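Local structure of geranyltranstransferase (Legionella pneumophila subsp. pneumophila, 3LOM) at residues I56-D66 and F284-L294; I193-L201 and L215-F226. The protein probably catalyses the magnesium-dependent head-to-tail condensation of isopentenyl diphosphate with allylic diphosphates, yielding farnesyl diphosphate and perhaps geranylgeranyl diphosphate. All coordinates share one frame; numbering follows the deposited sequence.

Contact 1 of 2, residues I56-D66 and F284-L294; sequences ILVYLAGDLID and FGSKAAALIEL
Leu64, in the last turn of helix 53-64, reaches across to four residues of 284-294: Phe284, Lys287, Ala288 and Leu291. Its CB is 4.1 Å from Phe284 CE1. With CG anti to the carbonyl carbon (chi1 -73°), the two methyls are carried over to the other segment. CD1 lies over one face of the Phe284 ring and meets CD2 of Leu291 at 3.8 Å, the two leucine side chains crossing at about a right angle. CD2 meets both Phe284 CG, at 3.8 Å, and Ala288 CA, at 3.7 Å. A branched leucine suits the place because its two methyls can face different neighbours, while the small Ala288 lets it come close to the main chain.

One turn earlier Leu60 repeats the pattern: CD1 lies 3.7 Å from CD2 of Leu294, and CD2 meets CB of Ala290 at 4.0 Å. Lys287 closes the exposed end. Its fully extended chain brings NZ to Leu64 O at 2.9 Å, well above the carbonyl plane, and to Asp66 OD1 at 2.7 Å in a salt bridge. One ammonium thus ties the carbonyl of Leu64, the last helical residue, to the carboxylate of Asp66, the C-prime residue of the Schellman motif ending the helix. Segments 56-64 and 289-294 form an antiparallel pair, crossing at -149°, within the all-helical isoprenoid synthase fold.

Contact 2 of 2, residues I193-L201 and L215-F226; sequences ILACFEMVL and LRTYGKHIGLVF
Phe197 and Tyr218 meet with their ring planes at 76° and centroids 5.7 Å apart. Phe197 CZ lies near the plane of the tyrosine ring, at its edge, 3.5 Å from CD2. The buried hydroxyl of Tyr218 is satisfied by a hydrogen bond with Thr295. The phenylalanine ring also lies along the backbone of helix 209-236: Leu215 O and Gly219 N sit over one of its faces, toward the rim, and CE2 is 3.6 Å from Gly219 CA. Glycine suits this place because a CB here would run into Leu194 CD1 and press on the ring. Leu194 CD1 also lies against this backbone, 3.6 Å from Arg216 O and close to Lys220 N.

The two helices, joined by a short connection, form an antiparallel hairpin, part of the helical bundle of the FPP/GGPP synthase family; the axes of 193-201 and 215-226 approach to 8.6 Å. Toward the far end Ile193 is a knob in a hole made by Gly219, Ile222, Gly223 and Phe226. Its CG2 meets Ile222 CG2, the two side chains crossing at about a right angle, whereas CD1 sits over Gly223 CA at 3.7 Å and touches the edge of Phe226.

At the other end Leu201 CD2 packs on Leu215 CD1, and beside them Glu198 and Arg216 form a side-on salt bridge. The bend of Glu198 at chi2 (-81°) brings its carboxylate to Arg216, nearly coplanar with the guanidinium. Arg216 NE holds Glu198 OE2 at 2.7 Å through a bent bond, on the syn side but out of the carboxylate plane. Arg216 NH2 reaches the syn lone pair of Glu198 OE1 at 3.2 Å, more straightly at 162°. Two bonds restrict rotation of both groups.

Contact 2 is the deeper of the two, its centre about 9 Å from the centre of the chain against about 16 Å for contact 1, and it joins helices adjacent in sequence, whereas contact 1 brings together segments more than 200 residues apart. They share no helix but touch directly: Leu291 CD1 packs on Tyr218 OH at 3.4 Å, and Val200 meets the backbone of helix 53-64. Gly219 and Gly223 probably allow the closer approach in contact 2, where the Phe197 ring lies against the backbone at Gly219; contact 1 spaces its helices with leucines. Each carries a salt bridge, a two-nitrogen arginine grip between partly exposed residues in one, a lysine at an exposed helix end in the other.

Contact 1 of 2, residues I56-D66 and F284-L294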
loop_
_atom_site.group_PDB
_atom_site.type_symbol
_atom_site.label_atom_id
_atom_site.label_comp_id
_atom_site.label_asym_id
_atom_site.label_seq_id
_atom_site.Cartn_x
_atom_site.Cartn_y
_atom_site.Cartn_z
ATOM N N ILE A 56 -13.766 -11.746 11.263
ATOM C CA ILE A 56 -14.801 -12.140 12.215
ATOM C C ILE A 56 -15.160 -10.990 13.163
ATOM O O ILE A 56 -16.343 -10.705 13.377
ATOM C CB ILE A 56 -14.383 -13.392 13.028
ATOM C CG1 ILE A 56 -14.063 -14.561 12.087
ATOM C CG2 ILE A 56 -15.485 -13.790 14.014
ATOM C CD1 ILE A 56 -13.281 -15.702 12.739
ATOM N N LEU A 57 -14.134 -10.323 13.697
ATOM C CA LEU A 57 -14.320 -9.170 14.586
ATOM C C LEU A 57 -15.065 -8.047 13.889
ATOM O O LEU A 57 -15.945 -7.440 14.485
ATOM C CB LEU A 57 -12.979 -8.659 15.122
ATOM C CG LEU A 57 -12.216 -9.579 16.075
ATOM C CD1 LEU A 57 -10.769 -9.119 16.205
ATOM C CD2 LEU A 57 -12.897 -9.677 17.438
ATOM N N VAL A 58 -14.718 -7.796 12.627
ATOM C CA VAL A 58 -15.476 -6.887 11.759
ATOM C C VAL A 58 -16.960 -7.270 11.641
ATOM O O VAL A 58 -17.835 -6.407 11.755
ATOM C CB VAL A 58 -14.824 -6.797 10.358
ATOM C CG1 VAL A 58 -15.742 -6.134 9.333
ATOM C CG2 VAL A 58 -13.541 -6.038 10.457
ATOM N N TYR A 59 -17.230 -8.559 11.436
ATOM C CA TYR A 59 -18.605 -9.046 11.300
ATOM C C TYR A 59 -19.387 -8.918 12.595
ATOM O O TYR A 59 -20.520 -8.453 12.588
ATOM C CB TYR A 59 -18.636 -10.499 10.809
ATOM C CG TYR A 59 -18.343 -10.651 9.330
ATOM C CD1 TYR A 59 -19.070 -9.934 8.379
ATOM C CD2 TYR A 59 -17.355 -11.527 8.880
ATOM C CE1 TYR A 59 -18.810 -10.071 7.021
ATOM C CE2 TYR A 59 -17.087 -11.670 7.522
ATOM C CZ TYR A 59 -17.820 -10.940 6.601
ATOM O OH TYR A 59 -17.564 -11.076 5.257
ATOM N N LEU A 60 -18.762 -9.309 13.702
ATOM C CA LEU A 60 -19.409 -9.308 15.012
ATOM C C LEU A 60 -19.624 -7.909 15.594
ATOM O O LEU A 60 -20.665 -7.644 16.202
ATOM C CB LEU A 60 -18.636 -10.190 15.988
ATOM C CG LEU A 60 -18.711 -11.687 15.689
ATOM C CD1 LEU A 60 -18.017 -12.491 16.772
ATOM C CD2 LEU A 60 -20.158 -12.125 15.547
ATOM N N ALA A 61 -18.648 -7.024 15.393
ATOM C CA ALA A 61 -18.769 -5.628 15.803
ATOM C C ALA A 61 -19.748 -4.883 14.909
ATOM O O ALA A 61 -20.448 -3.977 15.368
ATOM C CB ALA A 61 -17.412 -4.935 15.791
ATOM N N GLY A 62 -19.784 -5.268 13.635
ATOM C CA GLY A 62 -20.703 -4.678 12.665
ATOM C C GLY A 62 -22.159 -5.018 12.930
ATOM O O GLY A 62 -23.048 -4.210 12.663
ATOM N N ASP A 63 -22.389 -6.222 13.455
ATOM C CA ASP A 63 -23.710 -6.676 13.879
ATOM C C ASP A 63 -24.226 -5.885 15.069
ATOM O O ASP A 63 -25.408 -5.543 15.117
ATOM C CB ASP A 63 -23.676 -8.162 14.245
ATOM C CG ASP A 63 -24.053 -9.062 13.084
ATOM O OD1 ASP A 63 -24.159 -8.570 11.938
ATOM O OD2 ASP A 63 -24.248 -10.272 13.325
ATOM N N LEU A 64 -23.328 -5.598 16.012
ATOM C CA LEU A 64 -23.662 -4.882 17.246
ATOM C C LEU A 64 -24.256 -3.503 16.996
ATOM O O LEU A 64 -25.171 -3.086 17.706
ATOM C CB LEU A 64 -22.435 -4.773 18.151
ATOM C CG LEU A 64 -21.999 -6.062 18.852
ATOM C CD1 LEU A 64 -20.616 -5.910 19.466
ATOM C CD2 LEU A 64 -23.009 -6.467 19.901
ATOM N N ILE A 65 -23.750 -2.812 15.979
ATOM C CA ILE A 65 -24.332 -1.534 15.566
ATOM C C ILE A 65 -25.127 -1.638 14.256
ATOM O O ILE A 65 -25.382 -0.626 13.589
ATOM C CB ILE A 65 -23.283 -0.375 15.534
ATOM C CG1 ILE A 65 -22.174 -0.632 14.502
ATOM C CG2 ILE A 65 -22.706 -0.153 16.929
ATOM C CD1 ILE A 65 -21.288 0.571 14.252
ATOM N N ASP A 66 -25.512 -2.871 13.914
ATOM C CA ASP A 66 -26.446 -3.179 12.814
ATOM C C ASP A 66 -26.116 -2.555 11.445
ATOM O O ASP A 66 -27.009 -2.061 10.749
ATOM C CB ASP A 66 -27.892 -2.845 13.223
ATOM C CG ASP A 66 -28.327 -3.569 14.483
ATOM O OD1 ASP A 66 -28.790 -2.887 15.419
ATOM O OD2 ASP A 66 -28.202 -4.813 14.545
ATOM N N PHE A 284 -24.260 -3.828 25.461
ATOM C CA PHE A 284 -25.011 -4.499 24.400
ATOM C C PHE A 284 -25.850 -5.650 24.953
ATOM O O PHE A 284 -26.931 -5.943 24.436
ATOM C CB PHE A 284 -24.065 -5.014 23.309
ATOM C CG PHE A 284 -23.103 -3.976 22.786
ATOM C CD1 PHE A 284 -23.496 -3.073 21.803
ATOM C CD2 PHE A 284 -21.795 -3.913 23.271
ATOM C CE1 PHE A 284 -22.607 -2.115 21.318
ATOM C CE2 PHE A 284 -20.899 -2.960 22.795
ATOM C CZ PHE A 284 -21.305 -2.059 21.815
ATOM N N GLY A 285 -25.337 -6.305 25.993
ATOM C CA GLY A 285 -26.070 -7.345 26.711
ATOM C C GLY A 285 -26.115 -8.683 25.999
ATOM O O GLY A 285 -25.073 -9.282 25.720
ATOM N N SER A 286 -27.333 -9.146 25.712
ATOM C CA SER A 286 -27.569 -10.433 25.045
ATOM C C SER A 286 -27.267 -10.389 23.549
ATOM O O SER A 286 -27.016 -11.427 22.933
ATOM C CB SER A 286 -29.010 -10.907 25.268
ATOM O OG SER A 286 -29.157 -11.524 26.534
ATOM N N LYS A 287 -27.299 -9.185 22.978
ATOM C CA LYS A 287 -26.946 -8.948 21.577
ATOM C C LYS A 287 -25.465 -9.257 21.297
ATOM O O LYS A 287 -25.097 -9.600 20.171
ATOM C CB LYS A 287 -27.270 -7.497 21.209
ATOM C CG LYS A 287 -27.317 -7.202 19.720
ATOM C CD LYS A 287 -27.687 -5.757 19.471
ATOM C CE LYS A 287 -27.764 -5.454 17.984
ATOM N NZ LYS A 287 -27.931 -3.995 17.746
ATOM N N ALA A 288 -24.631 -9.154 22.332
ATOM C CA ALA A 288 -23.191 -9.392 22.219
ATOM C C ALA A 288 -22.766 -10.831 22.511
ATOM O O ALA A 288 -21.567 -11.130 22.501
ATOM C CB ALA A 288 -22.428 -8.427 23.125
ATOM N N ALA A 289 -23.737 -11.716 22.750
ATOM C CA ALA A 289 -23.465 -13.102 23.176
ATOM C C ALA A 289 -22.643 -13.915 22.175
ATOM O O ALA A 289 -21.970 -14.879 22.556
ATOM C CB ALA A 289 -24.765 -13.829 23.513
ATOM N N ALA A 290 -22.711 -13.517 20.905
ATOM C CA ALA A 290 -21.898 -14.102 19.844
ATOM C C ALA A 290 -20.421 -13.770 20.056
ATOM O O ALA A 290 -19.565 -14.660 20.020
ATOM C CB ALA A 290 -22.373 -13.608 18.483
ATOM N N LEU A 291 -20.145 -12.488 20.294
ATOM C CA LEU A 291 -18.785 -11.992 20.497
ATOM C C LEU A 291 -18.178 -12.462 21.817
ATOM O O LEU A 291 -16.980 -12.729 21.882
ATOM C CB LEU A 291 -18.755 -10.461 20.400
ATOM C CG LEU A 291 -17.420 -9.699 20.435
ATOM C CD1 LEU A 291 -16.341 -10.334 19.558
ATOM C CD2 LEU A 291 -17.648 -8.250 20.032
ATOM N N ILE A 292 -19.015 -12.566 22.848
ATOM C CA ILE A 292 -18.596 -13.018 24.178
ATOM C C ILE A 292 -18.135 -14.480 24.144
ATOM O O ILE A 292 -17.122 -14.837 24.759
ATOM C CB ILE A 292 -19.725 -12.787 25.230
ATOM C CG1 ILE A 292 -19.935 -11.286 25.458
ATOM C CG2 ILE A 292 -19.414 -13.478 26.562
ATOM C CD1 ILE A 292 -21.330 -10.913 25.939
ATOM N N GLU A 293 -18.866 -15.306 23.397
ATOM C CA GLU A 293 -18.517 -16.718 23.217
ATOM C C GLU A 293 -17.211 -16.868 22.434
ATOM O O GLU A 293 -16.392 -17.731 22.755
ATOM C CB GLU A 293 -19.659 -17.481 22.531
ATOM C CG GLU A 293 -19.802 -18.947 22.967
ATOM C CD GLU A 293 -18.770 -19.877 22.334
ATOM O OE1 GLU A 293 -18.513 -19.753 21.115
ATOM O OE2 GLU A 293 -18.218 -20.737 23.058
ATOM N N LEU A 294 -17.019 -16.023 21.419
ATOM C CA LEU A 294 -15.758 -15.986 20.675
ATOM C C LEU A 294 -14.588 -15.569 21.571
ATOM O O LEU A 294 -13.514 -16.173 21.517
ATOM C CB LEU A 294 -15.854 -15.058 19.456
ATOM C CG LEU A 294 -14.560 -14.925 18.640
ATOM C CD1 LEU A 294 -14.225 -16.219 17.911
ATOM C CD2 LEU A 294 -14.613 -13.746 17.678
#

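Contact 2 of 2, residues I193-L201 and L215-F226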
loop_
_atom_site.group_PDB
_atom_site.type_symbol
_atom_site.label_atom_id
_atom_site.label_comp_id
_atom_site.label_asym_id
_atom_site.label_seq_id
_atom_site.Cartn_x
_atom_site.Cartn_y
_atom_site.Cartn_z
ATOM N N ILE A 193 -5.812 -4.358 14.742
ATOM C CA ILE A 193 -6.938 -4.950 15.478
ATOM C C ILE A 193 -7.981 -3.898 15.881
ATOM O O ILE A 193 -9.189 -4.132 15.744
ATOM C CB ILE A 193 -6.452 -5.771 16.690
ATOM C CG1 ILE A 193 -5.795 -7.062 16.189
ATOM C CG2 ILE A 193 -7.605 -6.095 17.636
ATOM C CD1 ILE A 193 -4.853 -7.727 17.168
ATOM N N LEU A 194 -7.503 -2.737 16.328
ATOM C CA LEU A 194 -8.363 -1.604 16.672
ATOM C C LEU A 194 -9.113 -1.077 15.447
ATOM O O LEU A 194 -10.282 -0.688 15.550
ATOM C CB LEU A 194 -7.525 -0.485 17.299
ATOM C CG LEU A 194 -8.088 0.403 18.409
ATOM C CD1 LEU A 194 -8.798 -0.414 19.485
ATOM C CD2 LEU A 194 -6.951 1.228 19.017
ATOM N N ALA A 195 -8.439 -1.087 14.294
ATOM C CA ALA A 195 -9.044 -0.692 13.016
ATOM C C ALA A 195 -10.311 -1.484 12.622
ATOM O O ALA A 195 -11.167 -0.945 11.924
ATOM C CB ALA A 195 -8.015 -0.737 11.902
ATOM N N CYS A 196 -10.433 -2.734 13.081
ATOM C CA CYS A 196 -11.641 -3.547 12.853
ATOM C C CYS A 196 -12.875 -2.859 13.399
ATOM O O CYS A 196 -13.907 -2.780 12.736
ATOM C CB CYS A 196 -11.531 -4.921 13.518
ATOM S SG CYS A 196 -10.139 -5.920 12.995
ATOM N N PHE A 197 -12.738 -2.347 14.616
ATOM C CA PHE A 197 -13.811 -1.670 15.310
ATOM C C PHE A 197 -13.969 -0.244 14.787
ATOM O O PHE A 197 -15.089 0.230 14.603
ATOM C CB PHE A 197 -13.549 -1.718 16.815
ATOM C CG PHE A 197 -13.250 -3.105 17.325
ATOM C CD1 PHE A 197 -14.279 -3.953 17.709
ATOM C CD2 PHE A 197 -11.938 -3.570 17.402
ATOM C CE1 PHE A 197 -14.007 -5.240 18.166
ATOM C CE2 PHE A 197 -11.658 -4.854 17.846
ATOM C CZ PHE A 197 -12.692 -5.690 18.235
ATOM N N GLU A 198 -12.850 0.413 14.499
ATOM C CA GLU A 198 -12.876 1.806 14.035
ATOM C C GLU A 198 -13.416 1.993 12.615
ATOM O O GLU A 198 -14.112 2.977 12.350
ATOM C CB GLU A 198 -11.495 2.461 14.163
ATOM C CG GLU A 198 -10.996 2.655 15.592
ATOM C CD GLU A 198 -11.564 3.889 16.285
ATOM O OE1 GLU A 198 -12.254 4.711 15.636
ATOM O OE2 GLU A 198 -11.303 4.040 17.495
ATOM N N MET A 199 -13.090 1.068 11.707
ATOM C CA MET A 199 -13.643 1.107 10.341
ATOM C C MET A 199 -15.153 0.823 10.350
ATOM O O MET A 199 -15.903 1.422 9.579
ATOM C CB MET A 199 -12.905 0.147 9.397
ATOM C CG MET A 199 -11.591 0.697 8.833
ATOM S SD MET A 199 -10.665 -0.430 7.754
ATOM C CE MET A 199 -10.344 -1.658 8.913
ATOM N N VAL A 200 -15.576 -0.078 11.240
ATOM C CA VAL A 200 -16.988 -0.385 11.471
ATOM C C VAL A 200 -17.741 0.847 12.007
ATOM O O VAL A 200 -18.856 1.139 11.562
ATOM C CB VAL A 200 -17.137 -1.652 12.390
ATOM C CG1 VAL A 200 -18.435 -1.650 13.186
ATOM C CG2 VAL A 200 -17.041 -2.930 11.559
ATOM N N LEU A 201 -17.104 1.584 12.921
ATOM C CA LEU A 201 -17.676 2.807 13.501
ATOM C C LEU A 201 -17.818 3.953 12.501
ATOM O O LEU A 201 -18.754 4.747 12.595
ATOM C CB LEU A 201 -16.860 3.272 14.710
ATOM C CG LEU A 201 -17.096 2.498 16.010
ATOM C CD1 LEU A 201 -15.967 2.759 16.992
ATOM C CD2 LEU A 201 -18.459 2.825 16.635
ATOM N N LEU A 215 -16.405 -0.271 22.318
ATOM C CA LEU A 215 -15.731 -1.066 21.291
ATOM C C LEU A 215 -14.219 -0.882 21.404
ATOM O O LEU A 215 -13.470 -1.866 21.476
ATOM C CB LEU A 215 -16.231 -0.700 19.888
ATOM C CG LEU A 215 -17.666 -1.102 19.513
ATOM C CD1 LEU A 215 -18.022 -0.584 18.135
ATOM C CD2 LEU A 215 -17.881 -2.616 19.579
ATOM N N ARG A 216 -13.802 0.385 21.460
ATOM C CA ARG A 216 -12.405 0.791 21.640
ATOM C C ARG A 216 -11.692 0.117 22.814
ATOM O O ARG A 216 -10.529 -0.267 22.693
ATOM C CB ARG A 216 -12.307 2.317 21.745
ATOM C CG ARG A 216 -12.479 3.010 20.407
ATOM C CD ARG A 216 -12.889 4.464 20.534
ATOM N NE ARG A 216 -13.063 5.069 19.213
ATOM C CZ ARG A 216 -13.494 6.307 18.989
ATOM N NH1 ARG A 216 -13.813 7.107 19.999
ATOM N NH2 ARG A 216 -13.612 6.746 17.742
ATOM N N THR A 217 -12.400 -0.043 23.930
ATOM C CA THR A 217 -11.862 -0.744 25.099
ATOM C C THR A 217 -11.701 -2.242 24.815
ATOM O O THR A 217 -10.637 -2.810 25.087
ATOM C CB THR A 217 -12.728 -0.497 26.360
ATOM O OG1 THR A 217 -12.841 0.911 26.586
ATOM C CG2 THR A 217 -12.115 -1.148 27.600
ATOM N N TYR A 218 -12.741 -2.871 24.254
ATOM C CA TYR A 218 -12.648 -4.277 23.838
ATOM C C TYR A 218 -11.458 -4.477 22.895
ATOM O O TYR A 218 -10.633 -5.351 23.129
ATOM C CB TYR A 218 -13.949 -4.782 23.192
ATOM C CG TYR A 218 -13.885 -6.247 22.794
ATOM C CD1 TYR A 218 -14.063 -7.256 23.738
ATOM C CD2 TYR A 218 -13.625 -6.624 21.474
ATOM C CE1 TYR A 218 -13.987 -8.601 23.381
ATOM C CE2 TYR A 218 -13.548 -7.968 21.104
ATOM C CZ TYR A 218 -13.732 -8.946 22.061
ATOM O OH TYR A 218 -13.656 -10.267 21.701
ATOM N N GLY A 219 -11.375 -3.634 21.863
ATOM C CA GLY A 219 -10.276 -3.640 20.894
ATOM C C GLY A 219 -8.855 -3.509 21.424
ATOM O O GLY A 219 -7.965 -4.248 20.987
ATOM N N LYS A 220 -8.635 -2.572 22.349
ATOM C CA LYS A 220 -7.305 -2.360 22.940
ATOM C C LYS A 220 -6.876 -3.564 23.748
ATOM O O LYS A 220 -5.744 -4.034 23.626
ATOM C CB LYS A 220 -7.286 -1.120 23.841
ATOM C CG LYS A 220 -7.130 0.194 23.093
ATOM C CD LYS A 220 -7.590 1.370 23.941
ATOM C CE LYS A 220 -7.880 2.591 23.073
ATOM N NZ LYS A 220 -8.703 3.608 23.788
ATOM N N HIS A 221 -7.786 -4.066 24.573
ATOM C CA HIS A 221 -7.440 -5.156 25.468
ATOM C C HIS A 221 -7.344 -6.497 24.754
ATOM O O HIS A 221 -6.564 -7.353 25.160
ATOM C CB HIS A 221 -8.379 -5.190 26.678
ATOM C CG HIS A 221 -8.196 -4.020 27.597
ATOM N ND1 HIS A 221 -7.356 -4.058 28.687
ATOM C CD2 HIS A 221 -8.706 -2.767 27.559
ATOM C CE1 HIS A 221 -7.368 -2.883 29.291
ATOM N NE2 HIS A 221 -8.183 -2.083 28.630
ATOM N N ILE A 222 -8.105 -6.663 23.674
ATOM C CA ILE A 222 -8.052 -7.902 22.895
ATOM C C ILE A 222 -6.755 -8.010 22.060
ATOM O O ILE A 222 -6.129 -9.068 22.019
ATOM C CB ILE A 222 -9.379 -8.149 22.095
ATOM C CG1 ILE A 222 -9.724 -9.636 22.046
ATOM C CG2 ILE A 222 -9.399 -7.471 20.718
ATOM C CD1 ILE A 222 -10.474 -10.114 23.262
ATOM N N GLY A 223 -6.332 -6.892 21.465
ATOM C CA GLY A 223 -5.085 -6.820 20.703
ATOM C C GLY A 223 -3.837 -6.981 21.548
ATOM O O GLY A 223 -2.820 -7.508 21.086
ATOM N N LEU A 224 -3.924 -6.527 22.794
ATOM C CA LEU A 224 -2.852 -6.675 23.763
ATOM C C LEU A 224 -2.761 -8.114 24.261
ATOM O O LEU A 224 -1.683 -8.713 24.247
ATOM C CB LEU A 224 -3.083 -5.713 24.930
ATOM C CG LEU A 224 -2.212 -5.746 26.184
ATOM C CD1 LEU A 224 -0.728 -5.547 25.873
ATOM C CD2 LEU A 224 -2.703 -4.687 27.157
ATOM N N VAL A 225 -3.897 -8.667 24.677
ATOM C CA VAL A 225 -3.935 -10.005 25.282
ATOM C C VAL A 225 -3.573 -11.161 24.321
ATOM O O VAL A 225 -3.054 -12.187 24.767
ATOM C CB VAL A 225 -5.280 -10.257 26.045
ATOM C CG1 VAL A 225 -6.399 -10.677 25.099
ATOM C CG2 VAL A 225 -5.093 -11.256 27.177
ATOM N N PHE A 226 -3.820 -10.985 23.017
ATOM C CA PHE A 226 -3.415 -11.979 22.005
ATOM C C PHE A 226 -1.900 -12.164 22.013
ATOM O O PHE A 226 -1.394 -13.289 21.968
ATOM C CB PHE A 226 -3.858 -11.573 20.595
ATOM C CG PHE A 226 -5.338 -11.694 20.349
ATOM C CD1 PHE A 226 -6.142 -12.507 21.147
ATOM C CD2 PHE A 226 -5.923 -11.008 19.290
ATOM C CE1 PHE A 226 -7.507 -12.610 20.906
ATOM C CE2 PHE A 226 -7.284 -11.106 19.038
ATOM C CZ PHE A 226 -8.077 -11.911 19.843
#